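Local coordinates for probable ABC transporter extracellular-binding protein YckB (PDB 2IEE), which probably serves as the extracellular solute-binding component of a binding-protein-dependent ABC transport system, held at the cell membrane as a lipoprotein, at residues A[112-117]-A[200-205]; A[141-146]-A[177-182]. All coordinates share one frame; numbering follows the deposited sequence.

Overall arrangement
Contacts 1 and 2 lie about 9 Å apart, centre to centre, on the same side of the chain's centre, and both build on one mixed sheet. Strand 108-116 runs between strand 197-214, its partner in contact 1, and strand 176-180, which belongs to contact 2. Along the chain, contact 2 (141-146 with 177-182) is nested inside the loop closed by contact 1 (112-117 with 200-205). T113 N to N179 O, at 2.8 Å, is a probable hydrogen bond joining the two contacts through the sheet, and the Y204 side chain packs on L178. Together they tie helix 142-149 and three neighbouring strands into one alpha/beta lobe of the protein, consistent with the two-lobed fold of the family.

Contact 1 (A[112-117]-A[200-205]); sequences GTAIVR and PDIKYM
Y204 lays one face of its ring over G112. The CA of G112 sits 3.8 Å from the ring centroid, 21° off the normal, a CH-pi contact, while G112 C lies over the same face nearer the rim. CG of Y204 stands between the backbone N and the carbonyl carbon (chi1 55°), and from there the ring extends across G112, which has no side chain and lets it come close over its CA. The tyrosine hydroxyl then donates to T113 O at 2.7 Å, tilted 31° from that carbonyl's plane. A phenylalanine here would keep the ring but lose this bond, and would probably leave T113 O without its hydroxyl donor. The backbones pair antiparallel, G112 N giving to Y204 O at 2.8 Å and Y204 N to G112 O at 3.2 Å. Beyond this hydrogen-bonded pair a water bridges the two segments, accepting from A114 N and donating to I202 O at 2.6 Å. A114 CB and I202 CG2 meet loosely at 4.4 Å. T113 points away, its OG1 hydrogen-bonded to Q184 of helix 181-190. On its other side strand 108-116 is hydrogen-bonded to strand 176-180, T113 with N179, and helix 142-149 packs against Y204 through Y143 and V146.

Contact 2 (A[141-146]-A[177-182]); sequences TVYMEV and ILNDYY
The phenol ring of Y143 overlaps N179 with one face and reaches on to D180. N179 CA stands 3.7 Å from the ring centroid, 17° off the normal, a CH-pi contact in which the alpha carbon lies somewhat toward the rim. The opposite face carries CG1 of V142 over its centre, which puts the ring between its own helix neighbour and the strand. The phenol oxygen ends 3.4 Å from D180 CB, the two side chains lying side by side and pointing the same way. N179 starts away from the helix, yet its OD1 returns to within 3.6 Å of Y143 CE2, the amide plane turned 69° from the ring. That same oxygen accepts from D180 N at 2.7 Å, the donor standing well above the carbonyl plane, a bond that probably helps hold the amide there. From the strand, L178 brings CD2 to 3.3 Å from Y143 O and 3.7 Å from V146 CG1, its side chain crossing that of V146 at about a right angle. T141 is the N-cap of helix 142-149, with OG1 accepting weakly from Y143 N and M144 N. D180 caps the next helix, 181-190, through OD2 to L183 N, while its OD1 is held by S110 of strand 108-116. The axes of helix 142-146 and strand 177-180 approach to 7.5 Å, their N-to-C directions 139° apart. The arrangement is helix-on-sheet packing of an alpha/beta lobe, consistent with the periplasmic-binding-protein fold of this family; here strand 176-180 passes straight into helix 181-190.

Contact 1 (A[112-117]-A[200-205])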
loop_
_atom_site.group_PDB
_atom_site.type_symbol
_atom_site.label_atom_id
_atom_site.label_comp_id
_atom_site.label_asym_id
_atom_site.label_seq_id
_atom_site.Cartn_x
_atom_site.Cartn_y
_atom_site.Cartn_z
ATOM N N GLY A 112 5.915 -4.647 7.133
ATOM C CA GLY A 112 5.292 -5.954 7.083
ATOM C C GLY A 112 5.083 -6.576 8.452
ATOM O O GLY A 112 5.780 -6.244 9.409
ATOM N N THR A 113 4.108 -7.476 8.549
ATOM C CA THR A 113 3.828 -8.155 9.803
ATOM C C THR A 113 3.419 -9.581 9.484
ATOM O O THR A 113 3.527 -10.022 8.341
ATOM C CB THR A 113 2.694 -7.456 10.595
ATOM O OG1 THR A 113 1.521 -7.353 9.779
ATOM C CG2 THR A 113 3.129 -6.063 11.027
ATOM N N ALA A 114 2.965 -10.305 10.499
ATOM C CA ALA A 114 2.550 -11.684 10.319
ATOM C C ALA A 114 1.256 -11.981 11.060
ATOM O O ALA A 114 1.062 -11.551 12.196
ATOM C CB ALA A 114 3.644 -12.625 10.815
ATOM N N ILE A 115 0.364 -12.707 10.406
ATOM C CA ILE A 115 -0.874 -13.109 11.039
ATOM C C ILE A 115 -0.655 -14.564 11.425
ATOM O O ILE A 115 -0.243 -15.382 10.602
ATOM C CB ILE A 115 -2.075 -12.987 10.092
ATOM C CG1 ILE A 115 -2.617 -11.560 10.143
ATOM C CG2 ILE A 115 -3.160 -13.991 10.482
ATOM C CD1 ILE A 115 -3.746 -11.305 9.162
ATOM N N VAL A 116 -0.904 -14.865 12.692
ATOM C CA VAL A 116 -0.733 -16.209 13.228
ATOM C C VAL A 116 -1.981 -16.524 14.048
ATOM O O VAL A 116 -2.887 -15.696 14.123
ATOM C CB VAL A 116 0.519 -16.271 14.141
ATOM C CG1 VAL A 116 1.779 -16.004 13.318
ATOM C CG2 VAL A 116 0.410 -15.230 15.258
ATOM N N ARG A 117 -2.042 -17.712 14.648
ATOM C CA ARG A 117 -3.193 -18.069 15.467
ATOM C C ARG A 117 -3.240 -17.218 16.733
ATOM O O ARG A 117 -2.206 -16.893 17.309
ATOM C CB ARG A 117 -3.147 -19.552 15.851
ATOM C CG ARG A 117 -3.661 -20.483 14.764
ATOM C CD ARG A 117 -3.538 -21.937 15.188
ATOM N NE ARG A 117 -2.158 -22.410 15.132
ATOM C CZ ARG A 117 -1.477 -22.584 13.999
ATOM N NH1 ARG A 117 -2.049 -22.318 12.830
ATOM N NH2 ARG A 117 -0.231 -23.042 14.033
ATOM N N PRO A 200 2.442 -9.814 17.777
ATOM C CA PRO A 200 2.899 -8.609 18.473
ATOM C C PRO A 200 4.368 -8.215 18.377
ATOM O O PRO A 200 4.697 -7.056 18.607
ATOM C CB PRO A 200 2.474 -8.868 19.920
ATOM C CG PRO A 200 2.618 -10.359 20.043
ATOM C CD PRO A 200 2.009 -10.846 18.739
ATOM N N ASP A 201 5.259 -9.136 18.030
ATOM C CA ASP A 201 6.672 -8.764 17.979
ATOM C C ASP A 201 7.348 -8.712 16.616
ATOM O O ASP A 201 8.396 -8.082 16.463
ATOM C CB ASP A 201 7.471 -9.674 18.917
ATOM C CG ASP A 201 6.960 -9.613 20.341
ATOM O OD1 ASP A 201 6.816 -8.491 20.866
ATOM O OD2 ASP A 201 6.691 -10.680 20.932
ATOM N N ILE A 202 6.752 -9.354 15.622
ATOM C CA ILE A 202 7.340 -9.369 14.295
ATOM C C ILE A 202 6.966 -8.148 13.458
ATOM O O ILE A 202 5.796 -7.911 13.166
ATOM C CB ILE A 202 6.941 -10.662 13.550
ATOM C CG1 ILE A 202 7.588 -11.868 14.247
ATOM C CG2 ILE A 202 7.357 -10.589 12.091
ATOM C CD1 ILE A 202 7.090 -13.221 13.750
ATOM N N LYS A 203 7.984 -7.372 13.094
ATOM C CA LYS A 203 7.836 -6.178 12.262
ATOM C C LYS A 203 9.077 -6.165 11.366
ATOM O O LYS A 203 10.197 -6.279 11.857
ATOM C CB LYS A 203 7.804 -4.907 13.122
ATOM C CG LYS A 203 6.665 -4.826 14.141
ATOM C CD LYS A 203 6.816 -3.573 15.009
ATOM C CE LYS A 203 5.623 -3.367 15.955
ATOM N NZ LYS A 203 5.432 -4.498 16.902
ATOM N N TYR A 204 8.885 -6.033 10.058
ATOM C CA TYR A 204 10.016 -6.046 9.145
ATOM C C TYR A 204 9.802 -5.201 7.895
ATOM O O TYR A 204 8.672 -4.916 7.496
ATOM C CB TYR A 204 10.320 -7.484 8.709
ATOM C CG TYR A 204 9.109 -8.168 8.114
ATOM C CD1 TYR A 204 8.136 -8.724 8.937
ATOM C CD2 TYR A 204 8.884 -8.167 6.738
ATOM C CE1 TYR A 204 6.970 -9.252 8.419
ATOM C CE2 TYR A 204 7.709 -8.694 6.204
ATOM C CZ TYR A 204 6.754 -9.229 7.055
ATOM O OH TYR A 204 5.560 -9.696 6.566
HETATM N N MSE A 205 10.917 -4.814 7.287
HETATM C CA MSE A 205 10.918 -4.045 6.052
HETATM C C MSE A 205 10.059 -2.787 6.023
HETATM O O MSE A 205 9.038 -2.744 5.332
HETATM C CB MSE A 205 10.493 -4.948 4.897
HETATM C CG MSE A 205 10.650 -4.306 3.532
HETATM SE SE MSE A 205 9.466 -5.104 2.245
HETATM C CE MSE A 205 9.862 -6.961 2.636
HETATM O O HOH W 1 3.724 -9.438 13.110
#

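Contact 2 (A[141-146]-A[177-182])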
loop_
_atom_site.group_PDB
_atom_site.type_symbol
_atom_site.label_atom_id
_atom_site.label_comp_id
_atom_site.label_asym_id
_atom_site.label_seq_id
_atom_site.Cartn_x
_atom_site.Cartn_y
_atom_site.Cartn_z
ATOM N N THR A 141 5.725 -12.199 -4.113
ATOM C CA THR A 141 5.812 -10.889 -3.490
ATOM C C THR A 141 7.025 -10.908 -2.576
ATOM O O THR A 141 7.582 -11.971 -2.278
ATOM C CB THR A 141 4.577 -10.578 -2.635
ATOM O OG1 THR A 141 4.497 -11.519 -1.560
ATOM C CG2 THR A 141 3.311 -10.660 -3.475
ATOM N N VAL A 142 7.431 -9.730 -2.129
ATOM C CA VAL A 142 8.566 -9.619 -1.239
ATOM C C VAL A 142 8.215 -10.290 0.091
ATOM O O VAL A 142 9.093 -10.747 0.820
ATOM C CB VAL A 142 8.927 -8.141 -1.005
ATOM C CG1 VAL A 142 7.862 -7.471 -0.151
ATOM C CG2 VAL A 142 10.293 -8.037 -0.368
ATOM N N TYR A 143 6.923 -10.359 0.396
ATOM C CA TYR A 143 6.471 -10.983 1.634
ATOM C C TYR A 143 6.762 -12.487 1.648
ATOM O O TYR A 143 7.204 -13.022 2.667
ATOM C CB TYR A 143 4.974 -10.736 1.834
ATOM C CG TYR A 143 4.634 -9.275 2.000
ATOM C CD1 TYR A 143 5.010 -8.582 3.144
ATOM C CD2 TYR A 143 3.979 -8.573 0.992
ATOM C CE1 TYR A 143 4.749 -7.219 3.279
ATOM C CE2 TYR A 143 3.712 -7.213 1.116
ATOM C CZ TYR A 143 4.102 -6.539 2.263
ATOM O OH TYR A 143 3.867 -5.187 2.382
HETATM N N MSE A 144 6.520 -13.163 0.525
HETATM C CA MSE A 144 6.772 -14.605 0.433
HETATM C C MSE A 144 8.281 -14.848 0.390
HETATM O O MSE A 144 8.769 -15.895 0.817
HETATM C CB MSE A 144 6.108 -15.188 -0.825
HETATM C CG MSE A 144 6.143 -16.717 -0.929
HETATM SE SE MSE A 144 5.350 -17.643 0.593
HETATM C CE MSE A 144 6.962 -18.435 1.297
ATOM N N GLU A 145 9.017 -13.866 -0.123
ATOM C CA GLU A 145 10.465 -13.963 -0.207
ATOM C C GLU A 145 11.025 -13.931 1.217
ATOM O O GLU A 145 11.969 -14.653 1.550
ATOM C CB GLU A 145 11.019 -12.791 -1.018
ATOM C CG GLU A 145 12.356 -13.073 -1.666
ATOM C CD GLU A 145 12.310 -14.311 -2.541
ATOM O OE1 GLU A 145 11.368 -14.421 -3.358
ATOM O OE2 GLU A 145 13.215 -15.165 -2.417
ATOM N N VAL A 146 10.435 -13.083 2.053
ATOM C CA VAL A 146 10.855 -12.975 3.440
ATOM C C VAL A 146 10.682 -14.341 4.099
ATOM O O VAL A 146 11.604 -14.866 4.720
ATOM C CB VAL A 146 10.003 -11.931 4.185
ATOM C CG1 VAL A 146 10.285 -11.980 5.685
ATOM C CG2 VAL A 146 10.308 -10.545 3.634
ATOM N N ILE A 177 0.806 -15.963 7.790
ATOM C CA ILE A 177 0.592 -15.179 6.577
ATOM C C ILE A 177 1.417 -13.910 6.747
ATOM O O ILE A 177 1.257 -13.193 7.735
ATOM C CB ILE A 177 -0.869 -14.721 6.396
ATOM C CG1 ILE A 177 -1.809 -15.919 6.386
ATOM C CG2 ILE A 177 -1.012 -13.952 5.068
ATOM C CD1 ILE A 177 -1.522 -16.881 5.281
ATOM N N LEU A 178 2.293 -13.639 5.788
ATOM C CA LEU A 178 3.127 -12.439 5.827
ATOM C C LEU A 178 2.542 -11.409 4.861
ATOM O O LEU A 178 2.304 -11.716 3.694
ATOM C CB LEU A 178 4.559 -12.783 5.412
ATOM C CG LEU A 178 5.642 -12.820 6.499
ATOM C CD1 LEU A 178 5.127 -13.532 7.739
ATOM C CD2 LEU A 178 6.891 -13.499 5.947
ATOM N N ASN A 179 2.293 -10.193 5.341
ATOM C CA ASN A 179 1.734 -9.155 4.480
ATOM C C ASN A 179 1.911 -7.792 5.143
ATOM O O ASN A 179 2.458 -7.700 6.241
ATOM C CB ASN A 179 0.241 -9.429 4.233
ATOM C CG ASN A 179 -0.277 -8.769 2.956
ATOM O OD1 ASN A 179 0.435 -8.010 2.295
ATOM N ND2 ASN A 179 -1.524 -9.060 2.607
ATOM N N ASP A 180 1.458 -6.745 4.463
ATOM C CA ASP A 180 1.537 -5.376 4.978
ATOM C C ASP A 180 0.726 -5.261 6.281
ATOM O O ASP A 180 -0.355 -5.831 6.394
ATOM C CB ASP A 180 0.971 -4.413 3.934
ATOM C CG ASP A 180 0.819 -3.007 4.459
ATOM O OD1 ASP A 180 1.834 -2.282 4.535
ATOM O OD2 ASP A 180 -0.319 -2.629 4.809
ATOM N N TYR A 181 1.247 -4.520 7.252
ATOM C CA TYR A 181 0.573 -4.356 8.534
ATOM C C TYR A 181 -0.874 -3.904 8.410
ATOM O O TYR A 181 -1.790 -4.562 8.901
ATOM C CB TYR A 181 1.319 -3.348 9.397
ATOM C CG TYR A 181 0.565 -2.951 10.644
ATOM C CD1 TYR A 181 0.201 -3.901 11.598
ATOM C CD2 TYR A 181 0.241 -1.622 10.885
ATOM C CE1 TYR A 181 -0.465 -3.529 12.770
ATOM C CE2 TYR A 181 -0.422 -1.241 12.048
ATOM C CZ TYR A 181 -0.769 -2.195 12.983
ATOM O OH TYR A 181 -1.415 -1.802 14.130
ATOM N N TYR A 182 -1.073 -2.763 7.766
ATOM C CA TYR A 182 -2.411 -2.229 7.611
ATOM C C TYR A 182 -3.383 -3.169 6.913
ATOM O O TYR A 182 -4.539 -3.266 7.325
ATOM C CB TYR A 182 -2.343 -0.872 6.917
ATOM C CG TYR A 182 -1.755 0.173 7.831
ATOM C CD1 TYR A 182 -2.401 0.522 9.020
ATOM C CD2 TYR A 182 -0.534 0.782 7.541
ATOM C CE1 TYR A 182 -1.846 1.449 9.903
ATOM C CE2 TYR A 182 0.029 1.713 8.418
ATOM C CZ TYR A 182 -0.630 2.042 9.596
ATOM O OH TYR A 182 -0.073 2.952 10.469
#